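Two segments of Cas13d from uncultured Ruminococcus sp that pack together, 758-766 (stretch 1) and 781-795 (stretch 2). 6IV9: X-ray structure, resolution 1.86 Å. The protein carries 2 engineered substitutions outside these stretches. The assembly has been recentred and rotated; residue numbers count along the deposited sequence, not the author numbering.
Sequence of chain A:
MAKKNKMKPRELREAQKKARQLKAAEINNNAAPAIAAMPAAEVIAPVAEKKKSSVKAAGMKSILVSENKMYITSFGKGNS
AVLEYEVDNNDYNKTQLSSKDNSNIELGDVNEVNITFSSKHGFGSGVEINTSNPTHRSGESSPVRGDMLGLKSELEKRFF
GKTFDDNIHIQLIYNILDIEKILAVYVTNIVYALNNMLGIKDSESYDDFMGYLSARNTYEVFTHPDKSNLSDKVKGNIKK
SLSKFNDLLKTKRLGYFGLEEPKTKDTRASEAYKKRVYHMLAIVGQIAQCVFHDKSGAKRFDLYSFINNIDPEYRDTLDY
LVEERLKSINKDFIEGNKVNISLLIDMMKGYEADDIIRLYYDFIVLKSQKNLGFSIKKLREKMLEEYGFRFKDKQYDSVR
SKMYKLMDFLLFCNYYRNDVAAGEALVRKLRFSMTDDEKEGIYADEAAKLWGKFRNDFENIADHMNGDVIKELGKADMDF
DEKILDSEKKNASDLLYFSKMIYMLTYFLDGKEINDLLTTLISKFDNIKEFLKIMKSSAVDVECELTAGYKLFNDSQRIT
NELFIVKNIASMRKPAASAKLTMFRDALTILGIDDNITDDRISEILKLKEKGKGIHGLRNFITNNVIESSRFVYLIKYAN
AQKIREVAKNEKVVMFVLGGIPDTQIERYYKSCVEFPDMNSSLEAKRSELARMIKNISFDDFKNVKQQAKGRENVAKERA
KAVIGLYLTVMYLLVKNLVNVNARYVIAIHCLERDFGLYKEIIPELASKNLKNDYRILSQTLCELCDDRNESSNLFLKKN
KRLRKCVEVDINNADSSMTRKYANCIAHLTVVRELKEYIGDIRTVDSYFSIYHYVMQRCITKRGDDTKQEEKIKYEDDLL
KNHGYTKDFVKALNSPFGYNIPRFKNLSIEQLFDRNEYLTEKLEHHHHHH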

ATOM      1  N   LEU A 758     -22.089  13.287   5.495  1.00 28.98           N
ATOM      2  CA  LEU A 758     -23.240  12.372   5.703  1.00 29.01           C
ATOM      3  C   LEU A 758     -24.088  12.820   6.893  1.00 26.91           C
ATOM      4  O   LEU A 758     -25.272  12.902   6.766  1.00 32.02           O
ATOM      5  N   TYR A 759     -23.456  13.159   8.001  1.00 25.06           N
ATOM      6  CA  TYR A 759     -24.205  13.585   9.207  1.00 29.20           C
ATOM      7  C   TYR A 759     -24.985  14.871   8.934  1.00 30.92           C
ATOM      8  O   TYR A 759     -26.039  15.058   9.474  1.00 32.52           O
ATOM      9  N   LYS A 760     -24.451  15.712   8.063  1.00 30.74           N
ATOM     10  CA  LYS A 760     -25.063  17.024   7.755  1.00 34.41           C
ATOM     11  C   LYS A 760     -26.457  16.814   7.173  1.00 39.02           C
ATOM     12  O   LYS A 760     -27.280  17.668   7.350  1.00 36.71           O
ATOM     13  N   GLU A 761     -26.654  15.726   6.445  1.00 33.42           N
ATOM     14  CA  GLU A 761     -27.965  15.425   5.828  1.00 41.84           C
ATOM     15  C   GLU A 761     -28.985  14.984   6.878  1.00 41.61           C
ATOM     16  O   GLU A 761     -30.156  15.014   6.564  1.00 48.26           O
ATOM     17  N   ILE A 762     -28.551  14.531   8.049  1.00 36.12           N
ATOM     18  CA  ILE A 762     -29.542  13.997   9.022  1.00 35.60           C
ATOM     19  C   ILE A 762     -29.532  14.742  10.359  1.00 37.07           C
ATOM     20  O   ILE A 762     -30.453  14.520  11.130  1.00 39.65           O
ATOM     21  N   ILE A 763     -28.531  15.575  10.615  1.00 34.95           N
ATOM     22  CA  ILE A 763     -28.490  16.338  11.892  1.00 36.16           C
ATOM     23  C   ILE A 763     -28.834  17.797  11.586  1.00 40.77           C
ATOM     24  O   ILE A 763     -28.026  18.486  11.002  1.00 37.25           O
ATOM     25  N   PRO A 764     -29.997  18.296  12.043  1.00 44.46           N
ATOM     26  CA  PRO A 764     -30.426  19.668  11.794  1.00 45.74           C
ATOM     27  C   PRO A 764     -29.436  20.682  12.370  1.00 40.37           C
ATOM     28  O   PRO A 764     -29.185  21.654  11.762  1.00 40.71           O
ATOM     29  N   GLU A 765     -28.811  20.328  13.484  1.00 43.32           N
ATOM     30  CA  GLU A 765     -27.858  21.211  14.201  1.00 44.02           C
ATOM     31  C   GLU A 765     -26.632  21.552  13.345  1.00 47.66           C
ATOM     32  O   GLU A 765     -25.978  22.528  13.653  1.00 42.29           O
ATOM     33  N   LEU A 766     -26.326  20.735  12.341  1.00 41.67           N
ATOM     34  CA  LEU A 766     -25.136  20.909  11.471  1.00 41.01           C
ATOM     35  C   LEU A 766     -25.539  21.682  10.216  1.00 41.19           C
ATOM     36  O   LEU A 766     -24.685  21.994   9.434  1.00 37.11           O
ATOM     37  N   THR A 781     -20.860  18.468  18.320  1.00 29.37           N
ATOM     38  CA  THR A 781     -22.317  18.373  18.109  1.00 34.31           C
ATOM     39  C   THR A 781     -22.842  16.999  18.526  1.00 36.15           C
ATOM     40  O   THR A 781     -23.832  16.948  19.202  1.00 34.42           O
ATOM     41  N   LEU A 782     -22.173  15.925  18.133  1.00 32.77           N
ATOM     42  CA  LEU A 782     -22.640  14.568  18.499  1.00 28.50           C
ATOM     43  C   LEU A 782     -22.561  14.349  20.008  1.00 31.17           C
ATOM     44  O   LEU A 782     -23.418  13.684  20.520  1.00 35.15           O
ATOM     45  N   CYS A 783     -21.516  14.835  20.664  1.00 31.81           N
ATOM     46  CA  CYS A 783     -21.409  14.666  22.134  1.00 32.63           C
ATOM     47  C   CYS A 783     -22.549  15.425  22.817  1.00 34.08           C
ATOM     48  O   CYS A 783     -23.167  14.871  23.684  1.00 38.03           O
ATOM     49  N   GLU A 784     -22.831  16.637  22.364  1.00 38.14           N
ATOM     50  CA  GLU A 784     -23.909  17.460  22.967  1.00 37.78           C
ATOM     51  C   GLU A 784     -25.254  16.748  22.815  1.00 42.06           C
ATOM     52  O   GLU A 784     -26.014  16.743  23.763  1.00 42.09           O
ATOM     53  N   LEU A 785     -25.518  16.168  21.648  1.00 39.22           N
ATOM     54  CA  LEU A 785     -26.792  15.456  21.393  1.00 37.61           C
ATOM     55  C   LEU A 785     -26.908  14.251  22.322  1.00 41.40           C
ATOM     56  O   LEU A 785     -28.004  13.975  22.755  1.00 42.16           O
ATOM     57  N   CYS A 786     -25.811  13.557  22.590  1.00 39.03           N
ATOM     58  CA  CYS A 786     -25.913  12.396  23.498  1.00 37.90           C
ATOM     59  C   CYS A 786     -26.337  12.885  24.882  1.00 45.40           C
ATOM     60  O   CYS A 786     -27.111  12.216  25.514  1.00 42.95           O
ATOM     61  N   ASP A 787     -25.744  13.977  25.343  1.00 48.03           N
ATOM     62  CA  ASP A 787     -26.066  14.521  26.684  1.00 56.47           C
ATOM     63  C   ASP A 787     -27.500  15.069  26.755  1.00 52.72           C
ATOM     64  O   ASP A 787     -28.163  14.784  27.730  1.00 64.85           O
ATOM     65  N   ASP A 788     -27.948  15.804  25.745  1.00 47.42           N
ATOM     66  CA  ASP A 788     -29.253  16.512  25.790  1.00 49.88           C
ATOM     67  C   ASP A 788     -30.451  15.725  25.250  1.00 56.21           C
ATOM     68  O   ASP A 788     -31.557  16.174  25.506  1.00 51.42           O
ATOM     69  N   ARG A 789     -30.256  14.615  24.550  1.00 50.16           N
ATOM     70  CA  ARG A 789     -31.405  13.919  23.914  1.00 53.40           C
ATOM     71  C   ARG A 789     -31.417  12.436  24.267  1.00 50.51           C
ATOM     72  O   ARG A 789     -30.526  12.002  24.956  1.00 49.75           O
ATOM     73  N   ASN A 790     -32.467  11.727  23.868  1.00 47.93           N
ATOM     74  CA  ASN A 790     -32.556  10.275  24.149  1.00 47.33           C
ATOM     75  C   ASN A 790     -32.112   9.487  22.926  1.00 43.65           C
ATOM     76  O   ASN A 790     -31.411   8.523  23.086  1.00 45.61           O
ATOM     77  N   GLU A 791     -32.599   9.868  21.759  1.00 41.70           N
ATOM     78  CA  GLU A 791     -32.221   9.181  20.508  1.00 46.11           C
ATOM     79  C   GLU A 791     -30.793   9.599  20.128  1.00 44.94           C
ATOM     80  O   GLU A 791     -30.412  10.709  20.459  1.00 41.62           O
ATOM     81  N   SER A 792     -30.005   8.690  19.558  1.00 42.16           N
ATOM     82  CA  SER A 792     -28.655   9.080  19.085  1.00 40.30           C
ATOM     83  C   SER A 792     -28.259   8.291  17.841  1.00 37.57           C
ATOM     84  O   SER A 792     -28.304   7.079  17.888  1.00 36.99           O
ATOM     85  N   SER A 793     -27.877   8.989  16.785  1.00 31.34           N
ATOM     86  CA  SER A 793     -27.383   8.309  15.570  1.00 33.28           C
ATOM     87  C   SER A 793     -26.063   7.596  15.868  1.00 31.17           C
ATOM     88  O   SER A 793     -25.938   6.444  15.555  1.00 27.60           O
ATOM     89  N   ASN A 794     -25.145   8.288  16.526  1.00 31.19           N
ATOM     90  CA  ASN A 794     -23.796   7.745  16.804  1.00 26.40           C
ATOM     91  C   ASN A 794     -23.822   6.872  18.060  1.00 27.94           C
ATOM     92  O   ASN A 794     -24.013   7.392  19.125  1.00 29.66           O
ATOM     93  N   LEU A 795     -23.687   5.565  17.882  1.00 28.13           N
ATOM     94  CA  LEU A 795     -23.668   4.576  18.986  1.00 27.47           C
ATOM     95  C   LEU A 795     -22.371   4.629  19.791  1.00 27.61           C
ATOM     96  O   LEU A 795     -22.417   4.274  20.937  1.00 29.73           O
TER

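The strongest polar link between the two stretches is the salt bridge of E765 and R789. E765 points toward stretch 2 with chi1 m and chi2 p, and R789, the first residue to leave helical geometry after helix 781-788, points back with chi1 m and chi2 t. R789 NH2 donates to E765 OE2 at 2.7 Å, and R789 NH1 adds a weak hydrogen bond to the same E765 OE2 at 3.2 Å. The carboxylate oxygen lies near the guanidinium plane, where the N-H groups of arginine are directed. A long side chain suits this exposed position, since its charge can reach across while its methylenes span the gap.

The second polar contact is more buried. N794 ND2 donates to Y759 OH at 3.1 Å; tyrosine suits the place because it carries a hydroxyl that can accept this bond at the end of an otherwise apolar ring. N794, with chi1 t, also caps a backbone N just past the stretch; asparagine suits both tasks because its amide carries a donor and an acceptor.

Y759 (chi1 m) points toward stretch 2 and offers its ring to L782, an m,t leucine. L782 CD1 sits 4.0 Å from the centroid of the Y759 ring, over one face in a CH-pi contact, while S793 CB approaches the ring edge, 4.2 Å from Y759 CE1.

Beyond the ring the packing is mainly aliphatic. I763, m at both chi angles, points toward the helix, and its branched side chain meets two leucines: I763 CG2 lies 3.8 Å from L785 CD1, and I763 CD1 lies 4.5 Å from L782 CD2. T781 (chi1 m) joins through its methyl, with T781 CG2 3.9 Å from E765 CB, while T781 OG1 lies 3.5 Å from L766 CD1 and finds its hydrogen bond elsewhere in the structure.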

ATOM      1  CB  LEU A 758     -22.719  10.952   5.897  1.00 29.10           C
ATOM      2  CG  LEU A 758     -22.100  10.327   4.656  1.00 31.28           C
ATOM      3  CD1 LEU A 758     -21.102   9.252   5.030  1.00 31.70           C
ATOM      4  CD2 LEU A 758     -23.176   9.792   3.736  1.00 34.40           C
ATOM      5  CB  TYR A 759     -23.265  13.776  10.387  1.00 27.50           C
ATOM      6  CG  TYR A 759     -22.957  12.530  11.163  1.00 28.03           C
ATOM      7  CD1 TYR A 759     -23.936  11.860  11.866  1.00 27.08           C
ATOM      8  CD2 TYR A 759     -21.672  12.052  11.235  1.00 27.94           C
ATOM      9  CE1 TYR A 759     -23.654  10.734  12.608  1.00 24.36           C
ATOM     10  CE2 TYR A 759     -21.373  10.924  11.967  1.00 25.95           C
ATOM     11  CZ  TYR A 759     -22.363  10.266  12.659  1.00 26.11           C
ATOM     12  OH  TYR A 759     -22.056   9.166  13.380  1.00 28.15           O
ATOM     13  CB  LYS A 760     -24.182  17.868   6.839  1.00 34.15           C
ATOM     14  CG  LYS A 760     -24.626  19.314   6.738  1.00 46.09           C
ATOM     15  CD  LYS A 760     -23.565  20.276   6.311  1.00 45.21           C
ATOM     16  CE  LYS A 760     -24.113  21.669   6.118  1.00 51.89           C
ATOM     17  NZ  LYS A 760     -23.131  22.552   5.459  1.00 60.90           N
ATOM     18  CB  GLU A 761     -27.819  14.352   4.758  1.00 47.23           C
ATOM     19  CG  GLU A 761     -27.077  14.835   3.537  1.00 58.56           C
ATOM     20  CD  GLU A 761     -27.660  16.075   2.894  1.00 66.75           C
ATOM     21  OE1 GLU A 761     -28.882  16.132   2.747  1.00 77.43           O
ATOM     22  OE2 GLU A 761     -26.892  16.976   2.550  1.00 71.08           O
ATOM     23  CB  ILE A 762     -29.337  12.486   9.182  1.00 39.17           C
ATOM     24  CG1 ILE A 762     -27.949  12.160   9.723  1.00 37.78           C
ATOM     25  CG2 ILE A 762     -29.571  11.796   7.862  1.00 45.86           C
ATOM     26  CD1 ILE A 762     -27.823  10.763  10.225  1.00 42.72           C
ATOM     27  CB  ILE A 763     -27.113  16.222  12.566  1.00 38.10           C
ATOM     28  CG1 ILE A 763     -26.610  14.782  12.620  1.00 44.91           C
ATOM     29  CG2 ILE A 763     -27.128  16.861  13.934  1.00 39.76           C
ATOM     30  CD1 ILE A 763     -27.359  13.920  13.576  1.00 49.78           C
ATOM     31  CB  PRO A 764     -31.739  19.764  12.576  1.00 48.33           C
ATOM     32  CG  PRO A 764     -32.247  18.356  12.576  1.00 51.34           C
ATOM     33  CD  PRO A 764     -30.992  17.540  12.780  1.00 49.83           C
ATOM     34  CB  GLU A 765     -27.456  20.565  15.522  1.00 46.91           C
ATOM     35  CG  GLU A 765     -28.538  20.614  16.574  1.00 53.99           C
ATOM     36  CD  GLU A 765     -29.615  19.558  16.439  1.00 58.90           C
ATOM     37  OE1 GLU A 765     -29.493  18.705  15.580  1.00 55.12           O
ATOM     38  OE2 GLU A 765     -30.576  19.605  17.205  1.00 76.88           O
ATOM     39  CB  LEU A 766     -24.682  19.507  11.057  1.00 39.96           C
ATOM     40  CG  LEU A 766     -23.431  18.921  11.701  1.00 45.29           C
ATOM     41  CD1 LEU A 766     -23.165  19.457  13.082  1.00 41.23           C
ATOM     42  CD2 LEU A 766     -23.472  17.408  11.701  1.00 39.85           C
ATOM     43  CB  THR A 781     -22.662  18.664  16.652  1.00 31.58           C
ATOM     44  OG1 THR A 781     -22.166  19.958  16.358  1.00 33.86           O
ATOM     45  CG2 THR A 781     -24.144  18.613  16.394  1.00 34.76           C
ATOM     46  CB  LEU A 782     -21.849  13.532  17.706  1.00 30.71           C
ATOM     47  CG  LEU A 782     -22.082  13.584  16.202  1.00 28.67           C
ATOM     48  CD1 LEU A 782     -21.227  12.571  15.487  1.00 31.36           C
ATOM     49  CD2 LEU A 782     -23.542  13.367  15.893  1.00 35.01           C
ATOM     50  CB  CYS A 783     -20.072  15.168  22.661  1.00 32.66           C
ATOM     51  SG  CYS A 783     -18.677  14.077  22.282  0.87 32.55           S
ATOM     52  CB  GLU A 784     -23.983  18.796  22.238  1.00 43.23           C
ATOM     53  CG  GLU A 784     -22.900  19.773  22.631  1.00 48.09           C
ATOM     54  CD  GLU A 784     -22.849  21.036  21.785  1.00 52.38           C
ATOM     55  OE1 GLU A 784     -22.031  21.894  22.083  1.00 55.80           O
ATOM     56  OE2 GLU A 784     -23.620  21.145  20.828  1.00 58.85           O
ATOM     57  CB  LEU A 785     -26.887  15.049  19.926  1.00 37.16           C
ATOM     58  CG  LEU A 785     -27.012  16.211  18.956  1.00 40.86           C
ATOM     59  CD1 LEU A 785     -26.889  15.740  17.527  1.00 40.90           C
ATOM     60  CD2 LEU A 785     -28.318  16.944  19.172  1.00 47.39           C
ATOM     61  CB  CYS A 786     -24.581  11.675  23.632  1.00 42.59           C
ATOM     62  SG  CYS A 786     -24.161  10.680  22.185  0.61 33.18           S
ATOM     63  CB  ASP A 787     -25.053  15.582  27.123  1.00 57.20           C
ATOM     64  CG  ASP A 787     -23.593  15.146  27.147  1.00 66.44           C
ATOM     65  OD1 ASP A 787     -23.316  13.967  27.417  1.00 56.68           O
ATOM     66  OD2 ASP A 787     -22.744  16.008  26.905  1.00 57.79           O
ATOM     67  CB  ASP A 788     -29.189  17.770  24.929  1.00 53.06           C
ATOM     68  CG  ASP A 788     -28.068  18.731  25.279  1.00 55.18           C
ATOM     69  OD1 ASP A 788     -27.507  18.602  26.361  1.00 56.32           O
ATOM     70  OD2 ASP A 788     -27.774  19.594  24.456  1.00 54.32           O
ATOM     71  CB  ARG A 789     -31.352  14.085  22.397  1.00 54.68           C
ATOM     72  CG  ARG A 789     -31.386  15.530  21.936  1.00 60.21           C
ATOM     73  CD  ARG A 789     -31.362  15.595  20.431  1.00 69.17           C
ATOM     74  NE  ARG A 789     -32.384  16.466  19.890  1.00 75.64           N
ATOM     75  CZ  ARG A 789     -32.151  17.616  19.285  1.00 75.20           C
ATOM     76  NH1 ARG A 789     -31.722  18.651  19.982  1.00 70.87           N
ATOM     77  NH2 ARG A 789     -32.372  17.736  17.988  1.00 73.84           N
ATOM     78  CB  ASN A 790     -33.978   9.868  24.515  1.00 50.32           C
ATOM     79  CG  ASN A 790     -34.315  10.327  25.908  1.00 54.54           C
ATOM     80  OD1 ASN A 790     -33.571  10.041  26.834  1.00 53.59           O
ATOM     81  ND2 ASN A 790     -35.391  11.073  26.043  1.00 46.74           N
ATOM     82  CB  GLU A 791     -33.279   9.502  19.457  1.00 51.01           C
ATOM     83  CG  GLU A 791     -32.895  10.584  18.472  1.00 68.11           C
ATOM     84  CD  GLU A 791     -32.577  11.993  18.950  1.00 89.17           C
ATOM     85  OE1 GLU A 791     -31.391  12.404  18.829  1.00108.84           O
ATOM     86  OE2 GLU A 791     -33.511  12.714  19.372  1.00 97.90           O
ATOM     87  CB  SER A 792     -27.621   8.927  20.141  1.00 46.73           C
ATOM     88  OG  SER A 792     -26.342   9.216  19.619  1.00 44.54           O
ATOM     89  CB  SER A 793     -27.182   9.319  14.500  1.00 41.84           C
ATOM     90  OG  SER A 793     -28.354   9.475  13.746  1.00 41.04           O
ATOM     91  CB  ASN A 794     -22.809   8.898  16.949  1.00 28.64           C
ATOM     92  CG  ASN A 794     -21.386   8.433  17.088  1.00 28.25           C
ATOM     93  OD1 ASN A 794     -21.044   7.796  18.059  1.00 28.82           O
ATOM     94  ND2 ASN A 794     -20.569   8.750  16.115  1.00 26.81           N
ATOM     95  CB  LEU A 795     -23.930   3.167  18.457  1.00 28.10           C
ATOM     96  CG  LEU A 795     -25.156   3.013  17.569  1.00 34.78           C
ATOM     97  CD1 LEU A 795     -25.453   1.553  17.307  1.00 37.99           C
ATOM     98  CD2 LEU A 795     -26.354   3.713  18.161  1.00 37.81           C
TER